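PDB 4QT6: probable E3 ubiquitin-protein ligase HERC1, which probably transfers ubiquitin to target proteins as a HECT-type E3 ligase, its SPRY domain being a likely site of protein-protein recognition. Local coordinates for residues A[36-41]-A[107-112]; A[57-62]-A[134-139]. One frame throughout, in Å; residues are numbered along the deposited sequence.

Contact 1 of 2, residues A[36-41]-A[107-112]. With ARF (formamide), chain D; ARF (formamide), chain F.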
loop_
_atom_site.group_PDB
_atom_site.type_symbol
_atom_site.label_atom_id
_atom_site.label_comp_id
_atom_site.label_asym_id
_atom_site.label_seq_id
_atom_site.Cartn_x
_atom_site.Cartn_y
_atom_site.Cartn_z
ATOM N N SER A 36 -16.584 -1.601 7.075
ATOM C CA SER A 36 -16.839 -2.461 8.234
ATOM C C SER A 36 -16.242 -3.846 7.983
ATOM O O SER A 36 -15.679 -4.125 6.906
ATOM C CB SER A 36 -18.341 -2.564 8.508
ATOM O OG SER A 36 -19.034 -3.248 7.488
ATOM N N GLY A 37 -16.391 -4.739 8.951
ATOM C CA GLY A 37 -15.997 -6.117 8.736
ATOM C C GLY A 37 -14.509 -6.265 8.492
ATOM O O GLY A 37 -13.694 -5.589 9.132
ATOM N N CYS A 38 -14.158 -7.158 7.569
ATOM C CA CYS A 38 -12.775 -7.489 7.268
ATOM C C CYS A 38 -12.672 -7.735 5.752
ATOM O O CYS A 38 -13.553 -8.327 5.151
ATOM C CB CYS A 38 -12.307 -8.710 8.111
ATOM S SG CYS A 38 -10.553 -9.198 8.014
ATOM N N TYR A 39 -11.588 -7.233 5.158
ATOM C CA TYR A 39 -11.328 -7.439 3.734
ATOM C C TYR A 39 -9.872 -7.782 3.565
ATOM O O TYR A 39 -8.997 -7.132 4.133
ATOM C CB TYR A 39 -11.642 -6.195 2.932
ATOM C CG TYR A 39 -11.350 -6.305 1.449
ATOM C CD1 TYR A 39 -11.980 -7.264 0.663
ATOM C CD2 TYR A 39 -10.462 -5.430 0.843
ATOM C CE1 TYR A 39 -11.738 -7.353 -0.689
ATOM C CE2 TYR A 39 -10.203 -5.511 -0.515
ATOM C CZ TYR A 39 -10.840 -6.479 -1.276
ATOM O OH TYR A 39 -10.611 -6.568 -2.634
ATOM N N GLN A 40 -9.628 -8.818 2.769
ATOM C CA GLN A 40 -8.284 -9.293 2.468
ATOM C C GLN A 40 -8.030 -9.176 0.945
ATOM O O GLN A 40 -8.924 -9.452 0.139
ATOM C CB GLN A 40 -8.195 -10.738 2.934
ATOM C CG GLN A 40 -6.811 -11.316 3.001
ATOM C CD GLN A 40 -6.798 -12.718 3.587
ATOM O OE1 GLN A 40 -7.629 -13.066 4.425
ATOM N NE2 GLN A 40 -5.880 -13.535 3.118
ATOM N N TRP A 41 -6.824 -8.767 0.569
ATOM C CA TRP A 41 -6.434 -8.691 -0.837
ATOM C C TRP A 41 -4.908 -8.801 -0.925
ATOM O O TRP A 41 -4.222 -8.903 0.104
ATOM C CB TRP A 41 -6.939 -7.398 -1.498
ATOM C CG TRP A 41 -6.170 -6.211 -1.062
ATOM C CD1 TRP A 41 -5.181 -5.589 -1.756
ATOM C CD2 TRP A 41 -6.316 -5.481 0.169
ATOM N NE1 TRP A 41 -4.695 -4.547 -1.044
ATOM C CE2 TRP A 41 -5.382 -4.436 0.132
ATOM C CE3 TRP A 41 -7.166 -5.600 1.280
ATOM C CZ2 TRP A 41 -5.227 -3.518 1.172
ATOM C CZ3 TRP A 41 -7.012 -4.700 2.330
ATOM C CH2 TRP A 41 -6.044 -3.662 2.264
ATOM N N VAL A 107 -4.534 -7.588 5.210
ATOM C CA VAL A 107 -5.764 -7.867 5.907
ATOM C C VAL A 107 -6.192 -6.623 6.662
ATOM O O VAL A 107 -5.478 -6.181 7.565
ATOM C CB VAL A 107 -5.619 -9.030 6.912
ATOM C CG1 VAL A 107 -6.968 -9.342 7.530
ATOM C CG2 VAL A 107 -5.088 -10.266 6.213
ATOM N N LEU A 108 -7.297 -6.032 6.237
ATOM C CA LEU A 108 -7.859 -4.857 6.863
ATOM C C LEU A 108 -9.078 -5.289 7.654
ATOM O O LEU A 108 -10.129 -5.618 7.087
ATOM C CB LEU A 108 -8.233 -3.800 5.816
ATOM C CG LEU A 108 -8.934 -2.571 6.354
ATOM C CD1 LEU A 108 -8.048 -1.821 7.359
ATOM C CD2 LEU A 108 -9.386 -1.685 5.200
ATOM N N ASP A 109 -8.933 -5.272 8.978
ATOM C CA ASP A 109 -9.982 -5.741 9.889
ATOM C C ASP A 109 -10.584 -4.527 10.587
ATOM O O ASP A 109 -10.025 -4.005 11.556
ATOM C CB ASP A 109 -9.383 -6.746 10.881
ATOM C CG ASP A 109 -10.444 -7.446 11.723
ATOM O OD1 ASP A 109 -11.536 -6.883 11.864
ATOM O OD2 ASP A 109 -10.166 -8.556 12.216
HETATM N N MSE A 110 -11.712 -4.063 10.065
HETATM C CA MSE A 110 -12.327 -2.825 10.545
HETATM C C MSE A 110 -13.098 -3.032 11.825
HETATM O O MSE A 110 -13.476 -2.056 12.494
HETATM C CB MSE A 110 -13.239 -2.210 9.507
HETATM C CG MSE A 110 -12.588 -1.990 8.153
HETATM SE SE MSE A 110 -11.399 -0.433 8.304
HETATM C CE MSE A 110 -12.835 0.914 8.289
ATOM N N GLU A 111 -13.396 -4.286 12.143
ATOM C CA GLU A 111 -14.063 -4.628 13.403
ATOM C C GLU A 111 -13.043 -4.572 14.544
ATOM O O GLU A 111 -13.243 -3.856 15.519
ATOM C CB GLU A 111 -14.730 -6.007 13.294
ATOM C CG GLU A 111 -15.386 -6.515 14.571
ATOM C CD GLU A 111 -16.470 -5.600 15.106
ATOM O OE1 GLU A 111 -16.807 -5.730 16.305
ATOM O OE2 GLU A 111 -16.976 -4.746 14.348
ATOM N N ALA A 112 -11.941 -5.302 14.403
ATOM C CA ALA A 112 -10.837 -5.298 15.384
ATOM C C ALA A 112 -9.939 -4.073 15.291
ATOM O O ALA A 112 -9.128 -3.860 16.193
ATOM C CB ALA A 112 -9.982 -6.537 15.247
HETATM N N ARF D . -14.883 -3.843 0.228
HETATM C C ARF D . -14.316 -4.541 -0.759
HETATM O O ARF D . -13.486 -3.994 -1.472
HETATM N N ARF F . -9.818 -3.757 -3.986
HETATM C C ARF F . -9.484 -4.161 -5.224
HETATM O O ARF F . -9.453 -3.332 -6.129
#
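Gly37 O takes two backbone N-H groups where the chain turns out of strand 103-109: Met110 N at 2.7 Å, nearly along the C=O axis, and Glu111 N, longer and off to one side of that axis. Asp109 OD1 accepts from Ala112 N at 3.0 Å, met from above the carboxylate plane, an Asx motif that holds the turn beyond the strand. Between the antiparallel strands Tyr39 and Leu108 form a hydrogen-bonded pair, each N giving to the other's O at 2.9 Å. On the face of Cys38, Gln40, Val107 and Asp109, Val107 spreads its two methyls: CG1, anti to the backbone N (chi1 -176°), meets Cys38 SG at 3.6 Å, and CG2 lies against Gln40 CG at 3.8 Å. On the other face Leu108 CB abuts the in-plane edge of the Trp41 indole at CZ3. The Tyr39 ring is turned from Leu108 towards two bound formamides: one sets its O over the ring face, displaced towards the rim, and the second gives its N to Tyr39 OH at 3.2 Å. Backbone bonds thus fix the strand pairing, while the phenol offers the two formamides a ring face and a hydrogen-bond acceptor.

Contact 2 of 2, residues A[57-62]-A[134-139]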
loop_
_atom_site.group_PDB
_atom_site.type_symbol
_atom_site.label_atom_id
_atom_site.label_comp_id
_atom_site.label_asym_id
_atom_site.label_seq_id
_atom_site.Cartn_x
_atom_site.Cartn_y
_atom_site.Cartn_z
ATOM N N VAL A 57 3.130 0.022 0.388
ATOM C CA VAL A 57 1.739 -0.409 0.168
ATOM C C VAL A 57 0.974 -0.323 1.456
ATOM O O VAL A 57 1.561 -0.319 2.521
ATOM C CB VAL A 57 1.665 -1.836 -0.400
ATOM C CG1 VAL A 57 2.517 -1.927 -1.659
ATOM C CG2 VAL A 57 2.092 -2.911 0.617
ATOM N N GLY A 58 -0.342 -0.228 1.377
ATOM C CA GLY A 58 -1.120 -0.222 2.600
ATOM C C GLY A 58 -2.531 0.235 2.356
ATOM O O GLY A 58 -3.165 -0.199 1.387
ATOM N N VAL A 59 -3.036 1.070 3.260
ATOM C CA VAL A 59 -4.372 1.651 3.134
ATOM C C VAL A 59 -4.332 3.153 3.422
ATOM O O VAL A 59 -3.408 3.636 4.092
ATOM C CB VAL A 59 -5.392 0.958 4.069
ATOM C CG1 VAL A 59 -5.641 -0.469 3.605
ATOM C CG2 VAL A 59 -4.924 0.994 5.518
ATOM N N SER A 60 -5.316 3.862 2.891
ATOM C CA SER A 60 -5.403 5.318 2.989
ATOM C C SER A 60 -6.828 5.793 3.190
ATOM O O SER A 60 -7.793 5.221 2.651
ATOM C CB SER A 60 -4.871 5.969 1.720
ATOM O OG SER A 60 -4.814 7.382 1.850
ATOM N N ARG A 61 -6.929 6.904 3.917
ATOM C CA ARG A 61 -8.109 7.749 3.892
ATOM C C ARG A 61 -8.224 8.479 2.576
ATOM O O ARG A 61 -7.233 8.644 1.847
ATOM C CB ARG A 61 -7.997 8.814 4.984
ATOM C CG ARG A 61 -8.062 8.262 6.374
ATOM C CD ARG A 61 -7.923 9.405 7.365
ATOM N NE ARG A 61 -8.362 8.980 8.690
ATOM C CZ ARG A 61 -7.574 8.631 9.699
ATOM N NH1 ARG A 61 -6.242 8.657 9.630
ATOM N NH2 ARG A 61 -8.149 8.282 10.831
ATOM N N TRP A 62 -9.427 8.970 2.287
ATOM C CA TRP A 62 -9.645 9.877 1.172
ATOM C C TRP A 62 -10.521 11.032 1.660
ATOM O O TRP A 62 -11.544 10.768 2.291
ATOM C CB TRP A 62 -10.332 9.150 0.034
ATOM C CG TRP A 62 -10.511 10.021 -1.165
ATOM C CD1 TRP A 62 -11.679 10.531 -1.639
ATOM C CD2 TRP A 62 -9.480 10.479 -2.044
ATOM N NE1 TRP A 62 -11.436 11.296 -2.758
ATOM C CE2 TRP A 62 -10.096 11.273 -3.027
ATOM C CE3 TRP A 62 -8.103 10.292 -2.093
ATOM C CZ2 TRP A 62 -9.376 11.881 -4.045
ATOM C CZ3 TRP A 62 -7.391 10.893 -3.102
ATOM C CH2 TRP A 62 -8.029 11.665 -4.070
ATOM N N ALA A 134 -12.954 5.694 9.456
ATOM C CA ALA A 134 -14.242 5.126 9.163
ATOM C C ALA A 134 -14.253 4.384 7.841
ATOM O O ALA A 134 -14.984 3.391 7.706
ATOM C CB ALA A 134 -15.305 6.199 9.135
ATOM N N GLU A 135 -13.509 4.894 6.865
ATOM C CA GLU A 135 -13.462 4.267 5.548
ATOM C C GLU A 135 -12.026 4.281 5.047
ATOM O O GLU A 135 -11.344 5.308 5.110
ATOM C CB GLU A 135 -14.365 5.001 4.571
ATOM C CG GLU A 135 -14.376 4.400 3.166
ATOM C CD GLU A 135 -15.609 4.708 2.355
ATOM O OE1 GLU A 135 -16.373 5.622 2.698
ATOM O OE2 GLU A 135 -15.828 3.988 1.346
ATOM N N LEU A 136 -11.573 3.144 4.536
ATOM C CA LEU A 136 -10.185 3.003 4.090
ATOM C C LEU A 136 -10.120 2.342 2.737
ATOM O O LEU A 136 -10.953 1.487 2.396
ATOM C CB LEU A 136 -9.319 2.234 5.093
ATOM C CG LEU A 136 -9.000 3.028 6.365
ATOM C CD1 LEU A 136 -8.364 2.133 7.425
ATOM C CD2 LEU A 136 -8.079 4.192 6.027
ATOM N N TYR A 137 -9.133 2.771 1.955
ATOM C CA TYR A 137 -8.936 2.232 0.608
ATOM C C TYR A 137 -7.569 1.604 0.529
ATOM O O TYR A 137 -6.592 2.204 0.942
ATOM C CB TYR A 137 -8.989 3.334 -0.452
ATOM C CG TYR A 137 -10.270 4.099 -0.492
ATOM C CD1 TYR A 137 -10.536 5.108 0.453
ATOM C CD2 TYR A 137 -11.218 3.841 -1.457
ATOM C CE1 TYR A 137 -11.730 5.800 0.424
ATOM C CE2 TYR A 137 -12.416 4.541 -1.478
ATOM C CZ TYR A 137 -12.645 5.524 -0.545
ATOM O OH TYR A 137 -13.847 6.211 -0.603
ATOM N N PRO A 138 -7.470 0.405 -0.055
ATOM C CA PRO A 138 -6.146 -0.085 -0.474
ATOM C C PRO A 138 -5.374 0.970 -1.260
ATOM O O PRO A 138 -5.971 1.707 -2.056
ATOM C CB PRO A 138 -6.486 -1.297 -1.347
ATOM C CG PRO A 138 -7.789 -1.773 -0.812
ATOM C CD PRO A 138 -8.550 -0.547 -0.403
ATOM N N CYS A 139 -4.078 1.092 -1.003
ATOM C CA CYS A 139 -3.251 2.111 -1.665
ATOM C C CYS A 139 -1.825 1.704 -1.855
ATOM O O CYS A 139 -1.324 0.812 -1.204
ATOM C CB CYS A 139 -3.258 3.427 -0.895
ATOM S SG CYS A 139 -2.348 3.416 0.649
HETATM O O HOH W 1 -11.617 7.707 3.642
#
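Chi1 of -59° sets Tyr137 CG anti to its own carbonyl carbon and chi2 of 78° then places CD1, a ring setting that brings Tyr137 CE1 to 3.7 Å from Trp62 CB. Trp62 CG is anti to its own backbone N (chi1 -177°), and the indole leads off from the contact. The phenol also turns an edge to Ser60 O, which lies near the ring plane 3.5 Å from Tyr137 CD1. The same carbonyl accepts Tyr137 N, and Ser60 N gives to Tyr137 O in return. An alanine in place of Tyr137 would probably take away the ring atoms that meet Trp62 CB and lie beside Ser60 O, opening a gap there. Cys139 SG lies against the Val59 backbone, 3.4 Å from Val59 C, and also against Ser60 CB. Gly58 and Cys139 make a second hydrogen-bonded pair, in which Cys139 N comes to Gly58 O from above the carbonyl plane. Strands 55-60 and 137-142 are thereby neighbours in one antiparallel sheet of the SPRY beta-sandwich, and Val59 and Pro138 face the other sheet, touching Trp41. Next to them Leu136 CD1 meets Val59 CG2 at 4.1 Å, the two side chains crossing at about a right angle. Leu136 CD2 presses on the backbone at Ser60 C, 3.5 Å away, and reaches the aliphatic part of Arg61 at CG. The guanidinium of Arg61 has its partner elsewhere, in a salt bridge from NH2 to Asp132. At the last residue of strand 55-60, Ser60 OG donates a hydrogen bond to Arg61 O, in the carbonyl plane and on a lone pair. Beyond the strand ends a water bridges the two segments, accepting from Trp62 N at 2.9 Å and donating to Glu135 O at 2.8 Å.

How the contacts relate
Contacts 1 and 2 belong to the two facing antiparallel sheets of the sandwich, their centres about 11 Å apart. Trp41 of contact 1 bridges the interior: its CH2 meets Val59 CG1 at 3.5 Å and its CZ2 meets Pro138 CB at 3.6 Å, so one indole touches both strands of contact 2. A second link lies nearer the surface, where selenomethionine Met110 CE packs on Ala134 O at 3.3 Å. Along the chain the segments alternate, strand 38-47 leading directly to strand 55-60. Formamide meets contact 1 at Tyr39, which lines two of its pockets; the formamide bonded to Tyr39 OH also lies about 4 Å from the Pro138 side chain of contact 2, nearest atoms counted, and so borders both contacts.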